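Local atomic coordinates of HTPA Reductase (PDB entry 5U5N), a protein that probably catalyses the NAD(P)H-dependent reduction of 4-hydroxy-tetrahydrodipicolinate to tetrahydrodipicolinate, the fourth step from aspartate on the diaminopimelate route to lysine. Residues 149-155 with 182-186; 170-176 with 217-221; 90-94 with 115-121; 2-7 with 251-255. All coordinates share one frame; numbering follows the deposited sequence.

Contact 1 (149-155 with 182-186)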
loop_
_atom_site.group_PDB
_atom_site.type_symbol
_atom_site.label_atom_id
_atom_site.label_comp_id
_atom_site.label_asym_id
_atom_site.label_seq_id
_atom_site.Cartn_x
_atom_site.Cartn_y
_atom_site.Cartn_z
ATOM N N GLY A 149 10.111 11.397 3.767
ATOM C CA GLY A 149 11.450 10.839 3.831
ATOM C C GLY A 149 11.630 9.431 4.355
ATOM O O GLY A 149 12.766 9.042 4.601
ATOM N N ALA A 150 10.573 8.637 4.513
ATOM C CA ALA A 150 10.700 7.300 5.135
ATOM C C ALA A 150 11.673 6.347 4.446
ATOM O O ALA A 150 12.263 5.478 5.113
ATOM C CB ALA A 150 9.343 6.618 5.322
ATOM N N PHE A 151 11.855 6.508 3.139
ATOM C CA PHE A 151 12.821 5.718 2.377
ATOM C C PHE A 151 14.035 6.555 1.938
ATOM O O PHE A 151 14.766 6.195 1.006
ATOM C CB PHE A 151 12.125 5.099 1.176
ATOM C CG PHE A 151 11.097 4.065 1.535
ATOM C CD1 PHE A 151 9.834 4.430 1.980
ATOM C CD2 PHE A 151 11.392 2.722 1.412
ATOM C CE1 PHE A 151 8.904 3.471 2.316
ATOM C CE2 PHE A 151 10.455 1.758 1.707
ATOM C CZ PHE A 151 9.215 2.131 2.170
ATOM N N SER A 152 14.280 7.659 2.634
ATOM C CA SER A 152 15.412 8.536 2.337
ATOM C C SER A 152 16.700 7.704 2.285
ATOM O O SER A 152 16.943 6.889 3.160
ATOM C CB SER A 152 15.538 9.577 3.442
ATOM O OG SER A 152 16.419 10.579 3.091
ATOM N N GLY A 153 17.469 7.845 1.210
ATOM C CA GLY A 153 18.689 7.045 0.996
ATOM C C GLY A 153 18.503 5.832 0.100
ATOM O O GLY A 153 19.472 5.328 -0.459
ATOM N N TYR A 154 17.272 5.337 -0.029
ATOM C CA TYR A 154 16.983 4.144 -0.834
ATOM C C TYR A 154 17.103 4.484 -2.304
ATOM O O TYR A 154 17.060 5.650 -2.664
ATOM C CB TYR A 154 15.588 3.583 -0.540
ATOM C CG TYR A 154 15.505 2.730 0.711
ATOM C CD1 TYR A 154 15.995 3.182 1.942
ATOM C CD2 TYR A 154 14.924 1.453 0.671
ATOM C CE1 TYR A 154 15.914 2.370 3.101
ATOM C CE2 TYR A 154 14.844 0.655 1.805
ATOM C CZ TYR A 154 15.334 1.120 3.021
ATOM O OH TYR A 154 15.255 0.311 4.151
ATOM N N THR A 155 17.284 3.455 -3.130
ATOM C CA THR A 155 17.302 3.575 -4.571
ATOM C C THR A 155 15.961 3.100 -5.131
ATOM O O THR A 155 15.398 2.107 -4.639
ATOM C CB THR A 155 18.438 2.726 -5.175
ATOM O OG1 THR A 155 19.673 3.314 -4.827
ATOM C CG2 THR A 155 18.392 2.727 -6.723
ATOM N N LYS A 182 8.081 11.970 -2.289
ATOM C CA LYS A 182 7.778 12.460 -0.960
ATOM C C LYS A 182 8.314 11.524 0.133
ATOM O O LYS A 182 8.535 11.963 1.241
ATOM C CB LYS A 182 6.288 12.674 -0.787
ATOM C CG LYS A 182 5.770 13.755 -1.687
ATOM C CD LYS A 182 4.434 14.282 -1.212
ATOM C CE LYS A 182 3.875 15.268 -2.248
ATOM N NZ LYS A 182 3.004 16.328 -1.659
ATOM N N LEU A 183 8.501 10.251 -0.210
ATOM C CA LEU A 183 9.113 9.265 0.668
ATOM C C LEU A 183 10.655 9.318 0.647
ATOM O O LEU A 183 11.342 8.518 1.350
ATOM C CB LEU A 183 8.584 7.873 0.309
ATOM C CG LEU A 183 7.112 7.631 0.668
ATOM C CD1 LEU A 183 6.551 6.441 -0.116
ATOM C CD2 LEU A 183 6.939 7.432 2.164
ATOM N N GLY A 184 11.196 10.272 -0.127
ATOM C CA GLY A 184 12.604 10.606 -0.114
ATOM C C GLY A 184 13.392 9.960 -1.233
ATOM O O GLY A 184 14.618 10.000 -1.197
ATOM N N LEU A 185 12.718 9.366 -2.223
ATOM C CA LEU A 185 13.409 8.820 -3.393
ATOM C C LEU A 185 13.678 9.951 -4.403
ATOM O O LEU A 185 12.908 10.897 -4.519
ATOM C CB LEU A 185 12.628 7.652 -3.972
ATOM C CG LEU A 185 12.636 6.491 -2.919
ATOM C CD1 LEU A 185 11.295 5.868 -2.624
ATOM C CD2 LEU A 185 13.680 5.439 -3.261
ATOM N N ASP A 186 14.826 9.863 -5.044
ATOM C CA ASP A 186 15.362 10.945 -5.883
ATOM C C ASP A 186 15.451 10.230 -7.201
ATOM O O ASP A 186 16.206 9.278 -7.344
ATOM C CB ASP A 186 16.737 11.446 -5.354
ATOM C CG ASP A 186 16.642 11.985 -3.882
ATOM O OD1 ASP A 186 15.729 12.800 -3.676
ATOM O OD2 ASP A 186 17.347 11.517 -2.917
#

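Contact 2 (170-176 with 217-221)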
loop_
_atom_site.group_PDB
_atom_site.type_symbol
_atom_site.label_atom_id
_atom_site.label_comp_id
_atom_site.label_asym_id
_atom_site.label_seq_id
_atom_site.Cartn_x
_atom_site.Cartn_y
_atom_site.Cartn_z
ATOM N N SER A 170 3.302 6.100 -18.019
ATOM C CA SER A 170 1.856 6.089 -17.723
ATOM C C SER A 170 1.505 7.068 -16.614
ATOM O O SER A 170 2.311 7.263 -15.674
ATOM C CB SER A 170 1.360 4.665 -17.356
ATOM O OG SER A 170 1.563 4.343 -15.987
ATOM N N GLY A 171 0.356 7.722 -16.724
ATOM C CA GLY A 171 -0.096 8.672 -15.696
ATOM C C GLY A 171 -0.130 8.075 -14.281
ATOM O O GLY A 171 0.092 8.782 -13.292
ATOM N N THR A 172 -0.436 6.775 -14.222
ATOM C CA THR A 172 -0.413 6.001 -12.994
ATOM C C THR A 172 1.032 5.904 -12.444
ATOM O O THR A 172 1.251 6.193 -11.288
ATOM C CB THR A 172 -1.018 4.591 -13.227
ATOM O OG1 THR A 172 -2.388 4.704 -13.605
ATOM C CG2 THR A 172 -0.928 3.756 -11.994
ATOM N N ALA A 173 1.994 5.517 -13.279
ATOM C CA ALA A 173 3.407 5.479 -12.895
ATOM C C ALA A 173 3.889 6.828 -12.406
ATOM O O ALA A 173 4.527 6.910 -11.350
ATOM C CB ALA A 173 4.298 4.977 -14.031
ATOM N N LEU A 174 3.530 7.894 -13.105
ATOM C CA LEU A 174 3.971 9.225 -12.702
ATOM C C LEU A 174 3.410 9.627 -11.366
ATOM O O LEU A 174 4.090 10.293 -10.596
ATOM C CB LEU A 174 3.565 10.295 -13.724
ATOM C CG LEU A 174 4.182 10.256 -15.117
ATOM C CD1 LEU A 174 3.579 11.386 -15.927
ATOM C CD2 LEU A 174 5.694 10.383 -15.009
ATOM N N ALA A 175 2.151 9.289 -11.119
ATOM C CA ALA A 175 1.530 9.637 -9.845
ATOM C C ALA A 175 2.175 8.840 -8.686
ATOM O O ALA A 175 2.398 9.375 -7.596
ATOM C CB ALA A 175 0.032 9.400 -9.891
ATOM N N VAL A 176 2.503 7.584 -8.930
ATOM C CA VAL A 176 3.156 6.775 -7.895
ATOM C C VAL A 176 4.586 7.306 -7.647
ATOM O O VAL A 176 4.967 7.507 -6.487
ATOM C CB VAL A 176 3.122 5.266 -8.230
ATOM C CG1 VAL A 176 3.988 4.457 -7.250
ATOM C CG2 VAL A 176 1.688 4.756 -8.216
ATOM N N PHE A 217 1.478 -3.148 -17.260
ATOM C CA PHE A 217 2.255 -3.811 -16.218
ATOM C C PHE A 217 3.224 -2.787 -15.684
ATOM O O PHE A 217 3.960 -2.154 -16.471
ATOM C CB PHE A 217 3.029 -5.003 -16.789
ATOM C CG PHE A 217 2.201 -6.283 -16.958
ATOM C CD1 PHE A 217 0.869 -6.257 -17.437
ATOM C CD2 PHE A 217 2.781 -7.531 -16.718
ATOM C CE1 PHE A 217 0.150 -7.432 -17.612
ATOM C CE2 PHE A 217 2.063 -8.696 -16.891
ATOM C CZ PHE A 217 0.746 -8.649 -17.338
ATOM N N HIS A 218 3.208 -2.601 -14.363
ATOM C CA HIS A 218 4.129 -1.729 -13.645
ATOM C C HIS A 218 4.862 -2.504 -12.512
ATOM O O HIS A 218 4.260 -3.339 -11.845
ATOM C CB HIS A 218 3.356 -0.595 -12.986
ATOM C CG HIS A 218 2.490 0.191 -13.921
ATOM N ND1 HIS A 218 1.276 -0.271 -14.364
ATOM C CD2 HIS A 218 2.666 1.406 -14.490
ATOM C CE1 HIS A 218 0.743 0.625 -15.176
ATOM N NE2 HIS A 218 1.568 1.654 -15.271
ATOM N N THR A 219 6.143 -2.196 -12.338
ATOM C CA THR A 219 7.009 -2.741 -11.296
ATOM C C THR A 219 7.808 -1.586 -10.691
ATOM O O THR A 219 8.494 -0.850 -11.424
ATOM C CB THR A 219 8.015 -3.755 -11.872
ATOM O OG1 THR A 219 7.316 -4.859 -12.454
ATOM C CG2 THR A 219 8.939 -4.307 -10.770
ATOM N N TYR A 220 7.725 -1.427 -9.373
ATOM C CA TYR A 220 8.477 -0.442 -8.615
ATOM C C TYR A 220 9.389 -1.209 -7.637
ATOM O O TYR A 220 8.892 -2.038 -6.841
ATOM C CB TYR A 220 7.537 0.472 -7.829
ATOM C CG TYR A 220 6.375 1.028 -8.619
ATOM C CD1 TYR A 220 5.216 0.291 -8.821
ATOM C CD2 TYR A 220 6.437 2.309 -9.181
ATOM C CE1 TYR A 220 4.153 0.808 -9.562
ATOM C CE2 TYR A 220 5.374 2.828 -9.930
ATOM C CZ TYR A 220 4.248 2.070 -10.104
ATOM O OH TYR A 220 3.214 2.574 -10.829
ATOM N N LYS A 221 10.699 -0.982 -7.726
ATOM C CA LYS A 221 11.637 -1.614 -6.799
ATOM C C LYS A 221 12.370 -0.562 -5.993
ATOM O O LYS A 221 12.883 0.402 -6.547
ATOM C CB LYS A 221 12.668 -2.449 -7.516
ATOM C CG LYS A 221 12.128 -3.261 -8.653
ATOM C CD LYS A 221 13.235 -4.155 -9.183
ATOM C CE LYS A 221 12.830 -4.911 -10.446
ATOM N NZ LYS A 221 13.511 -6.259 -10.424
#

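Contact 3 (90-94 with 115-121)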
loop_
_atom_site.group_PDB
_atom_site.type_symbol
_atom_site.label_atom_id
_atom_site.label_comp_id
_atom_site.label_asym_id
_atom_site.label_seq_id
_atom_site.Cartn_x
_atom_site.Cartn_y
_atom_site.Cartn_z
ATOM N N ALA A 90 -21.316 15.156 -22.988
ATOM C CA ALA A 90 -21.538 15.627 -21.614
ATOM C C ALA A 90 -22.548 16.757 -21.551
ATOM O O ALA A 90 -23.426 16.757 -20.687
ATOM C CB ALA A 90 -20.240 16.062 -20.965
ATOM N N GLU A 91 -22.436 17.728 -22.456
ATOM C CA GLU A 91 -23.416 18.801 -22.488
ATOM C C GLU A 91 -24.786 18.273 -22.824
ATOM O O GLU A 91 -25.773 18.726 -22.263
ATOM C CB GLU A 91 -23.002 19.887 -23.438
ATOM C CG GLU A 91 -21.845 20.674 -22.889
ATOM C CD GLU A 91 -21.078 21.389 -23.989
ATOM O OE1 GLU A 91 -21.703 22.095 -24.819
ATOM O OE2 GLU A 91 -19.825 21.265 -24.018
ATOM N N PHE A 92 -24.845 17.278 -23.699
ATOM C CA PHE A 92 -26.108 16.666 -24.028
ATOM C C PHE A 92 -26.713 15.979 -22.792
ATOM O O PHE A 92 -27.872 16.212 -22.470
ATOM C CB PHE A 92 -25.953 15.696 -25.182
ATOM C CG PHE A 92 -27.225 15.045 -25.569
ATOM C CD1 PHE A 92 -28.227 15.782 -26.187
ATOM C CD2 PHE A 92 -27.453 13.705 -25.292
ATOM C CE1 PHE A 92 -29.423 15.204 -26.534
ATOM C CE2 PHE A 92 -28.667 13.125 -25.656
ATOM C CZ PHE A 92 -29.647 13.878 -26.282
ATOM N N TYR A 93 -25.928 15.175 -22.079
ATOM C CA TYR A 93 -26.443 14.498 -20.883
ATOM C C TYR A 93 -26.933 15.482 -19.841
ATOM O O TYR A 93 -28.017 15.291 -19.287
ATOM C CB TYR A 93 -25.405 13.546 -20.259
ATOM C CG TYR A 93 -24.870 12.499 -21.212
ATOM C CD1 TYR A 93 -25.679 11.933 -22.221
ATOM C CD2 TYR A 93 -23.549 12.089 -21.126
ATOM C CE1 TYR A 93 -25.182 10.978 -23.090
ATOM C CE2 TYR A 93 -23.039 11.142 -21.991
ATOM C CZ TYR A 93 -23.857 10.586 -22.965
ATOM O OH TYR A 93 -23.322 9.640 -23.809
ATOM N N CYS A 94 -26.158 16.540 -19.591
ATOM C CA CYS A 94 -26.534 17.530 -18.568
ATOM C C CYS A 94 -27.786 18.342 -18.926
ATOM O O CYS A 94 -28.600 18.621 -18.052
ATOM C CB CYS A 94 -25.372 18.476 -18.274
ATOM S SG CYS A 94 -23.967 17.699 -17.487
ATOM N N VAL A 115 -19.398 21.803 -16.731
ATOM C CA VAL A 115 -20.783 21.560 -17.144
ATOM C C VAL A 115 -21.520 20.600 -16.185
ATOM O O VAL A 115 -22.682 20.836 -15.829
ATOM C CB VAL A 115 -20.810 21.063 -18.609
ATOM C CG1 VAL A 115 -22.136 20.441 -18.976
ATOM C CG2 VAL A 115 -20.519 22.204 -19.561
ATOM N N ALA A 116 -20.843 19.531 -15.771
ATOM C CA ALA A 116 -21.421 18.567 -14.831
ATOM C C ALA A 116 -21.732 19.175 -13.453
ATOM O O ALA A 116 -22.816 18.978 -12.908
ATOM C CB ALA A 116 -20.508 17.353 -14.693
ATOM N N ARG A 117 -20.775 19.923 -12.910
ATOM C CA ARG A 117 -20.924 20.597 -11.608
ATOM C C ARG A 117 -21.970 21.707 -11.672
ATOM O O ARG A 117 -22.830 21.795 -10.794
ATOM C CB ARG A 117 -19.585 21.169 -11.124
ATOM C CG ARG A 117 -19.600 21.625 -9.658
ATOM C CD ARG A 117 -18.272 22.206 -9.161
ATOM N NE ARG A 117 -17.138 21.440 -9.681
ATOM C CZ ARG A 117 -16.301 21.816 -10.654
ATOM N NH1 ARG A 117 -16.370 23.014 -11.258
ATOM N NH2 ARG A 117 -15.342 20.975 -11.016
ATOM N N LYS A 118 -21.902 22.529 -12.719
ATOM C CA LYS A 118 -22.804 23.676 -12.907
ATOM C C LYS A 118 -24.277 23.234 -13.039
ATOM O O LYS A 118 -25.156 23.829 -12.419
ATOM C CB LYS A 118 -22.361 24.490 -14.140
ATOM C CG LYS A 118 -22.711 25.959 -14.128
ATOM C CD LYS A 118 -22.297 26.669 -15.389
ATOM C CE LYS A 118 -20.806 26.883 -15.383
ATOM N NZ LYS A 118 -20.509 28.304 -15.641
ATOM N N SER A 119 -24.538 22.189 -13.824
ATOM C CA SER A 119 -25.906 21.688 -14.022
ATOM C C SER A 119 -26.468 20.936 -12.822
ATOM O O SER A 119 -27.685 20.782 -12.702
ATOM C CB SER A 119 -25.985 20.794 -15.255
ATOM O OG SER A 119 -25.279 19.590 -15.047
ATOM N N GLY A 120 -25.584 20.458 -11.951
ATOM C CA GLY A 120 -25.985 19.690 -10.780
ATOM C C GLY A 120 -26.438 18.300 -11.152
ATOM O O GLY A 120 -27.270 17.731 -10.474
ATOM N N THR A 121 -25.875 17.754 -12.228
ATOM C CA THR A 121 -26.203 16.418 -12.707
ATOM C C THR A 121 -25.392 15.382 -11.932
ATOM O O THR A 121 -24.159 15.504 -11.844
ATOM C CB THR A 121 -25.810 16.266 -14.204
ATOM O OG1 THR A 121 -26.332 17.362 -14.948
ATOM C CG2 THR A 121 -26.337 14.958 -14.810
#

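Contact 4 (2-7 with 251-255)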
loop_
_atom_site.group_PDB
_atom_site.type_symbol
_atom_site.label_atom_id
_atom_site.label_comp_id
_atom_site.label_asym_id
_atom_site.label_seq_id
_atom_site.Cartn_x
_atom_site.Cartn_y
_atom_site.Cartn_z
ATOM N N LEU A 2 -28.711 -6.437 -6.261
ATOM C CA LEU A 2 -28.210 -5.121 -6.696
ATOM C C LEU A 2 -29.186 -3.957 -6.643
ATOM O O LEU A 2 -28.809 -2.909 -6.140
ATOM C CB LEU A 2 -27.592 -5.205 -8.078
ATOM C CG LEU A 2 -26.448 -6.188 -8.300
ATOM C CD1 LEU A 2 -25.906 -5.858 -9.666
ATOM C CD2 LEU A 2 -25.320 -6.210 -7.262
ATOM N N ALA A 3 -30.426 -4.107 -7.125
ATOM C CA ALA A 3 -31.446 -3.033 -7.008
ATOM C C ALA A 3 -30.974 -1.661 -7.563
ATOM O O ALA A 3 -31.226 -0.600 -7.016
ATOM C CB ALA A 3 -31.901 -2.904 -5.560
ATOM N N ALA A 4 -30.247 -1.726 -8.657
ATOM C CA ALA A 4 -29.601 -0.564 -9.213
ATOM C C ALA A 4 -30.383 -0.031 -10.420
ATOM O O ALA A 4 -31.137 -0.746 -11.055
ATOM C CB ALA A 4 -28.216 -0.950 -9.640
ATOM N N ALA A 5 -30.133 1.216 -10.779
ATOM C CA ALA A 5 -30.645 1.813 -12.017
ATOM C C ALA A 5 -30.250 0.997 -13.254
ATOM O O ALA A 5 -29.170 0.404 -13.297
ATOM C CB ALA A 5 -30.101 3.229 -12.135
ATOM N N PRO A 6 -31.103 0.976 -14.281
ATOM C CA PRO A 6 -30.673 0.402 -15.556
ATOM C C PRO A 6 -29.613 1.276 -16.242
ATOM O O PRO A 6 -29.531 2.453 -15.971
ATOM C CB PRO A 6 -31.972 0.375 -16.363
ATOM C CG PRO A 6 -32.730 1.545 -15.871
ATOM C CD PRO A 6 -32.428 1.616 -14.400
ATOM N N VAL A 7 -28.780 0.682 -17.080
ATOM C CA VAL A 7 -27.697 1.425 -17.706
ATOM C C VAL A 7 -27.802 1.420 -19.241
ATOM O O VAL A 7 -28.109 0.397 -19.843
ATOM C CB VAL A 7 -26.278 0.944 -17.307
ATOM C CG1 VAL A 7 -26.063 1.200 -15.850
ATOM C CG2 VAL A 7 -26.022 -0.520 -17.606
ATOM N N VAL A 251 -21.431 2.561 -11.371
ATOM C CA VAL A 251 -22.879 2.693 -11.658
ATOM C C VAL A 251 -23.674 2.335 -10.399
ATOM O O VAL A 251 -24.663 2.982 -10.087
ATOM C CB VAL A 251 -23.300 1.798 -12.835
ATOM C CG1 VAL A 251 -24.804 1.499 -12.833
ATOM C CG2 VAL A 251 -22.901 2.439 -14.148
ATOM N N LEU A 252 -23.224 1.306 -9.695
ATOM C CA LEU A 252 -23.857 0.901 -8.439
ATOM C C LEU A 252 -23.764 1.994 -7.384
ATOM O O LEU A 252 -24.726 2.286 -6.715
ATOM C CB LEU A 252 -23.224 -0.370 -7.906
ATOM C CG LEU A 252 -23.490 -1.663 -8.662
ATOM C CD1 LEU A 252 -22.735 -2.795 -8.016
ATOM C CD2 LEU A 252 -24.981 -1.975 -8.732
ATOM N N PHE A 253 -22.589 2.605 -7.259
ATOM C CA PHE A 253 -22.407 3.735 -6.360
ATOM C C PHE A 253 -23.291 4.918 -6.734
ATOM O O PHE A 253 -24.012 5.430 -5.888
ATOM C CB PHE A 253 -20.929 4.117 -6.302
ATOM C CG PHE A 253 -20.620 5.317 -5.442
ATOM C CD1 PHE A 253 -20.416 5.197 -4.072
ATOM C CD2 PHE A 253 -20.546 6.579 -6.017
ATOM C CE1 PHE A 253 -20.119 6.303 -3.302
ATOM C CE2 PHE A 253 -20.234 7.691 -5.239
ATOM C CZ PHE A 253 -20.015 7.556 -3.891
ATOM N N LEU A 254 -23.275 5.338 -7.997
ATOM C CA LEU A 254 -24.062 6.522 -8.423
ATOM C C LEU A 254 -25.570 6.274 -8.246
ATOM O O LEU A 254 -26.317 7.136 -7.811
ATOM C CB LEU A 254 -23.732 6.927 -9.874
ATOM C CG LEU A 254 -24.184 8.321 -10.314
ATOM C CD1 LEU A 254 -23.571 9.406 -9.441
ATOM C CD2 LEU A 254 -23.856 8.577 -11.792
ATOM N N SER A 255 -26.005 5.064 -8.553
ATOM C CA SER A 255 -27.391 4.647 -8.317
ATOM C C SER A 255 -27.846 5.010 -6.913
ATOM O O SER A 255 -28.898 5.605 -6.725
ATOM C CB SER A 255 -27.501 3.152 -8.519
ATOM O OG SER A 255 -28.681 2.770 -9.140
#

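Contact 1 (149-155 with 182-186)
Gly149 N gives its proton to Lys182 O at 3.0 Å, in the carbonyl plane and on a lone pair, with an N-H...O angle of 166°, the first of two backbone hydrogen bonds joining loops 149-155 and 182-186. Phe151 N reaches Leu183 O at 2.7 Å, also in the carbonyl plane but more bent at the hydrogen. A CA-H...O contact from Gly149 to Leu183 O supplements them.

Both loops turn sharply here. Gly184 ends helix 171-182 in a Schellman motif, and its positive phi of 98° would press any side chain against the preceding carbonyl oxygen; a beta carbon would also collide with Ser152 CA. Gly149 opens a type I turn closed by Ser152, and a type II turn from Phe151 to Tyr154 follows, with Gly153 at the positive-phi position. The C-terminal end of one helix is thus tied to the connection that leads from helix 131-146 into strand 155-162 of the mixed sheet.

The apolar contacts lie beside these bonds. Phe151 has CG anti to the carbonyl carbon (chi1 -67°), which lays the ring alongside Leu183, with CD1 4.0 Å from Leu183 CB, while Ala150 CB meets Leu183 CD2. Leu185 splits its branches: CD1 rests on Phe151 CB at 4.0 Å, and CD2 lies against the backbone and CB of Tyr154, 3.4 Å from O and 3.8 Å from CB. The edge of the Phe151 ring at CD2 meets one face of the Tyr154 ring near its rim. Ile222 of strand 215-223 touches Phe151, Tyr154 and Leu185, and Gln132 of the second subunit donates a hydrogen bond to Ala150 O.

Contact 2 (170-176 with 217-221)
Ser170 OG meets His218 NE2 at 2.8 Å in a hydrogen bond whose donor could be either residue, and this pair starts the packing of helix 171-182 on strand 215-223, a helix lying on one face of the mixed sheet in the C-terminal domain. The segments 171-176 and 217-221 run nearly parallel, their axes 17° apart and 10.0 Å from each other at the closest.

Ser170 is the N-cap of the helix. Its OG, set between the backbone N and the carbonyl carbon (chi1 84°), accepts a proton from Ala173 N at 3.0 Å while also facing the edge of the imidazole, near the ring plane. A serine suits this place because one small hydroxyl serves both helix and strand. His218 also stacks on His235 of strand 229-238.

Thr172 turns its beta carbon toward the strand but approaches His218 only loosely, and its OG1 makes a weak hydrogen bond with Gln128. At Ala173 the small methyl lets the helix come near: CB lies 4.0 Å from His218 CD2, at the ring edge, and CA is 3.6 Å from Tyr220 OH. That hydroxyl is hydrogen-bonded to His235 NE2. A leucine in place of Tyr220 would probably leave His235 without this partner and take away the flat surface on which Val176 rests.

Val176 completes the contact one turn further on. Its CG1, anti to the backbone N (chi1 171°), makes a CH-pi contact over one face of the Tyr220 ring, 3.8 Å from the centroid and displaced toward CE2, which is 3.4 Å from CG1.

Contact 3 (90-94 with 115-121)
Val115 meets helix 86-95 with both methyls. CG1 and CG2 each lie 3.9 Å from Glu91 CG, the two side chains crossing at about a right angle, so only the aliphatic part of the glutamate is used. CG1, anti to the backbone N (chi1 164°), also lies 3.6 Å from Cys94 SG. With two methyls on its beta carbon, valine can touch two residues nearly one helical turn apart, and cysteine is small enough to fit between Val115, Ala116 and Thr121.

Ala116 comes next, its CA 3.8 Å from the same sulfur; its short side chain also touches strand 123-125. This is the packing of neighbouring helices on the parallel sheet of the Rossmann-type N-terminal domain: the segments 90-94 and 115-119 run almost parallel, 13° apart, with axes 9.7 Å from each other.

Ser119, in the next turn, brings OG to 3.4 Å from Cys94 SG. Ser119 OG and Thr121 OG1 are modelled 2.5 Å apart, too close for the exact distance to be trusted. Gly120 takes positive phi, where glycine is at ease, and carries the chain out of the helix toward strand 123-125. The chain then turns Thr121 back to the contact, its OG1 3.5 Å from Cys94 SG, while Phe100 touches Cys94 from strand 100-102.

Contact 4 (2-7 with 251-255)
Ala5 N points straight at Ser255 OG, 2.7 Å away with an N-H...O angle of 177°, as the irregular segment 2-7 passes the helical segment 251-255, the alpha carbons of Ala5 and Ser255 being 5.7 Å apart. The hydroxyl is thus offered by the helix as an acceptor to an amide in a chain not yet part of a strand. Ala5 CB also lies 3.3 Å from Ser255 OG, and this closeness suits a residue as small as alanine. Replacing Ser255 by a valine would probably leave the Ala5 amide without its acceptor and crowd the Ala5 methyl.

Leu252, with CG anti to the carbonyl carbon (chi1 -70°), swings CD2 toward the 2-7 segment, where two residues meet it: Ala4 CB at 3.5 Å and Leu2 CD1 at 4.1 Å. Further along, Val7 CG1 presses on Val251 CG1 at 3.3 Å, tighter than usual van der Waals contact.

Helix 241-259 here packs against the start of strand 7-10, an outermost strand of the parallel sheet within this chain. Val251 also touches Val78 of strand 76-79 and Val101 of strand 100-102, and Ala5 touches Ile76.

How the contacts relate
The four contacts divide between the two lobes of the chain. Contacts 3 and 4 belong to the Rossmann-type lobe, with centres 19 Å apart, and contact 3 is nested within the long loop closed by contact 4, which brings a helix from late in the sequence back to the first strand. Contacts 1 and 2 lie in the other lobe, with centres 16 Å apart; both involve helix 171-182, contact 2 at its beginning, contact 1 at and just past its end. The bound NAD is about 8 Å from the Thr172 side chain of contact 2 and about 10 Å from that of Ala90 in contact 3. Contact 1 is away from the annotated sites and reaches the second subunit.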